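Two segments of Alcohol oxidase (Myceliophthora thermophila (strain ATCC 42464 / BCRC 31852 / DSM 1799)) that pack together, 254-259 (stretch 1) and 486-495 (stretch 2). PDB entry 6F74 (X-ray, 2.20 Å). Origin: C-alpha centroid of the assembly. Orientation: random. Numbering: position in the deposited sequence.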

# COMPACT_ATOMS: atom_id res chain seq x y z
N GLY A 254 -4.80 6.03 -15.40
CA GLY A 254 -4.64 6.91 -14.24
C GLY A 254 -4.44 6.16 -12.94
O GLY A 254 -4.83 5.01 -12.79
N LEU A 255 -3.81 6.84 -11.99
CA LEU A 255 -3.65 6.27 -10.66
C LEU A 255 -4.99 6.15 -9.95
O LEU A 255 -5.96 6.81 -10.31
CB LEU A 255 -2.71 7.11 -9.77
CG LEU A 255 -1.18 6.89 -9.73
CD1 LEU A 255 -0.64 7.23 -8.36
CD2 LEU A 255 -0.66 5.53 -10.10
N GLY A 256 -5.01 5.30 -8.93
CA GLY A 256 -6.23 4.99 -8.18
C GLY A 256 -6.92 6.22 -7.61
O GLY A 256 -8.13 6.38 -7.70
N ALA A 257 -6.13 7.10 -7.04
CA ALA A 257 -6.64 8.37 -6.51
C ALA A 257 -7.42 9.14 -7.53
O ALA A 257 -8.42 9.77 -7.19
CB ALA A 257 -5.52 9.23 -5.99
N ASP A 258 -6.98 9.11 -8.78
CA ASP A 258 -7.66 9.82 -9.85
C ASP A 258 -8.85 9.10 -10.47
O ASP A 258 -9.54 9.68 -11.28
CB ASP A 258 -6.64 10.27 -10.91
CG ASP A 258 -5.76 11.41 -10.42
OD1 ASP A 258 -6.15 12.13 -9.45
OD2 ASP A 258 -4.68 11.60 -11.03
N GLN A 259 -9.08 7.85 -10.08
CA GLN A 259 -10.31 7.14 -10.43
C GLN A 259 -11.50 7.58 -9.60
O GLN A 259 -12.64 7.43 -10.03
CB GLN A 259 -10.11 5.62 -10.30
CG GLN A 259 -8.94 5.05 -11.10
CD GLN A 259 -8.98 5.37 -12.56
OE1 GLN A 259 -10.03 5.51 -13.15
NE2 GLN A 259 -7.81 5.41 -13.18
N SER A 486 -8.65 19.04 -9.43
CA SER A 486 -9.36 18.47 -8.28
C SER A 486 -8.55 17.38 -7.56
O SER A 486 -8.89 16.94 -6.46
CB SER A 486 -10.71 17.90 -8.72
OG SER A 486 -10.54 16.69 -9.41
N SER A 487 -7.49 16.89 -8.20
CA SER A 487 -6.63 15.86 -7.63
C SER A 487 -5.69 16.38 -6.56
O SER A 487 -5.20 17.50 -6.65
CB SER A 487 -5.79 15.23 -8.73
OG SER A 487 -5.01 14.20 -8.21
N GLY A 488 -5.42 15.53 -5.57
CA GLY A 488 -4.46 15.81 -4.52
C GLY A 488 -3.14 15.08 -4.65
O GLY A 488 -2.37 15.05 -3.68
N LEU A 489 -2.84 14.50 -5.83
CA LEU A 489 -1.70 13.61 -5.97
C LEU A 489 -0.42 14.40 -5.96
O LEU A 489 -0.32 15.43 -6.62
CB LEU A 489 -1.77 12.76 -7.24
CG LEU A 489 -2.58 11.46 -7.20
CD1 LEU A 489 -2.71 10.91 -8.59
CD2 LEU A 489 -1.92 10.42 -6.29
N HIS A 490 0.56 13.89 -5.21
CA HIS A 490 1.94 14.42 -5.21
C HIS A 490 2.35 14.83 -6.63
O HIS A 490 2.26 14.01 -7.55
CB HIS A 490 2.88 13.35 -4.68
CG HIS A 490 4.21 13.87 -4.22
ND1 HIS A 490 5.02 14.67 -5.00
CD2 HIS A 490 4.90 13.62 -3.08
CE1 HIS A 490 6.13 14.95 -4.33
NE2 HIS A 490 6.09 14.30 -3.17
N PRO A 491 2.73 16.11 -6.84
CA PRO A 491 3.20 16.58 -8.15
C PRO A 491 4.21 15.66 -8.89
O PRO A 491 4.11 15.48 -10.12
CB PRO A 491 3.88 17.90 -7.81
CG PRO A 491 3.14 18.41 -6.63
CD PRO A 491 2.74 17.20 -5.85
N ALA A 492 5.16 15.09 -8.15
CA ALA A 492 6.17 14.22 -8.75
C ALA A 492 5.59 13.06 -9.58
O ALA A 492 6.21 12.62 -10.53
CB ALA A 492 7.10 13.68 -7.68
N TRP A 493 4.39 12.59 -9.24
CA TRP A 493 3.72 11.57 -10.07
C TRP A 493 3.54 12.02 -11.51
O TRP A 493 3.56 11.19 -12.43
CB TRP A 493 2.33 11.23 -9.54
CG TRP A 493 2.34 10.32 -8.38
CD1 TRP A 493 1.96 10.63 -7.11
CD2 TRP A 493 2.70 8.95 -8.38
NE1 TRP A 493 2.06 9.52 -6.31
CE2 TRP A 493 2.54 8.48 -7.07
CE3 TRP A 493 3.17 8.07 -9.36
CZ2 TRP A 493 2.81 7.15 -6.70
CZ3 TRP A 493 3.43 6.75 -8.99
CH2 TRP A 493 3.26 6.31 -7.67
N ARG A 494 3.38 13.33 -11.71
CA ARG A 494 3.12 13.86 -13.01
C ARG A 494 4.38 13.94 -13.89
O ARG A 494 4.24 14.19 -15.07
CB ARG A 494 2.46 15.26 -12.92
CG ARG A 494 1.25 15.36 -11.97
CD ARG A 494 0.24 14.26 -12.24
NE ARG A 494 -0.99 14.46 -11.50
CZ ARG A 494 -2.00 13.59 -11.42
NH1 ARG A 494 -1.97 12.44 -12.07
NH2 ARG A 494 -3.07 13.88 -10.68
N VAL A 495 5.57 13.76 -13.31
CA VAL A 495 6.84 13.74 -14.07
C VAL A 495 7.62 12.44 -13.99
O VAL A 495 8.56 12.26 -14.74
CB VAL A 495 7.76 14.95 -13.71
CG1 VAL A 495 7.07 16.28 -14.03
CG2 VAL A 495 8.22 14.95 -12.26

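Two short segments, one a loop leading into a weakly bonded helical turn at about Gly 256 to Gln 259, the other mostly loop, at least 229 residues apart in the chain wherever they touch, meet here through side chains; no backbone hydrogen bond crosses between them. Their nearest CA atoms lie 6.5 Å apart for Asp 258 and Ser 487 and 7.2 Å apart for Ala 257 and Leu 489, spacing that leaves room for side chains between the two backbones. The contact is small, burying 281 Å² over both sides, and it combines a carboxylate clamp with a leucine-rich patch.

Along stretch 2, Ser 486 makes no contact, and the pairing begins at Ser 487. Its t rotamer brings OG to 2.7 Å from Asp 258 OD1, and the hydroxyl donates the hydrogen bond. The same oxygen serves its own loop as well, accepting a hydrogen bond from Leu 489 N at 3.2 Å from Ser 487 OG. One hydroxyl thus ties the local turn to the partner segment, acting as acceptor for the first and donor to the second. Gly 488, between them, touches nothing in stretch 1.

Leu 489 opens the apolar part of the contact. Its CA-to-CB bond points toward stretch 1, and its methyls pack among Leu 255 and Ala 257: Leu 489 CD2 lies 3.8 Å from Ala 257 CB, and Leu 489 CD1 lies 4.0 Å from Leu 255 CB and 3.2 Å from Asp 258 OD2. Grease and charge are therefore immediate neighbours, with the carboxylate satisfied by its polar partners.

From His 490 to Ala 492 the chain is out of reach, but it is braced internally: Ala 492 N donates to His 490 ND1 at 3.2 Å, and Trp 493 N to His 490 O at 3.1 Å. This compact turn leads back to the contact at Trp 493. There Leu 255 CD1 lies over one face of the indole, 3.7 Å from the centroid of the six-membered ring formed by Trp 493 CD2, CE2, CE3, CZ2, CZ3 and CH2, and only 11° off its normal, a well-centred CH-pi contact.

Arg 494 starts with its CA-to-CB bond sideways, yet its long side chain brings the guanidinium back to Asp 258. Both Arg 494 NH1, at 3.0 Å, and NH2, at 2.8 Å, donate to Asp 258 OD2, which lies at the guanidinium edge near its plane, so this salt bridge converges on a single oxygen. The other, OD1, takes the serine hydroxyl and is also hydrogen-bonded elsewhere in the structure. The design rule is economical: one buried aspartate gathers a hydroxyl and a cation, while leucine, alanine and tryptophan supply the apolar packing alongside.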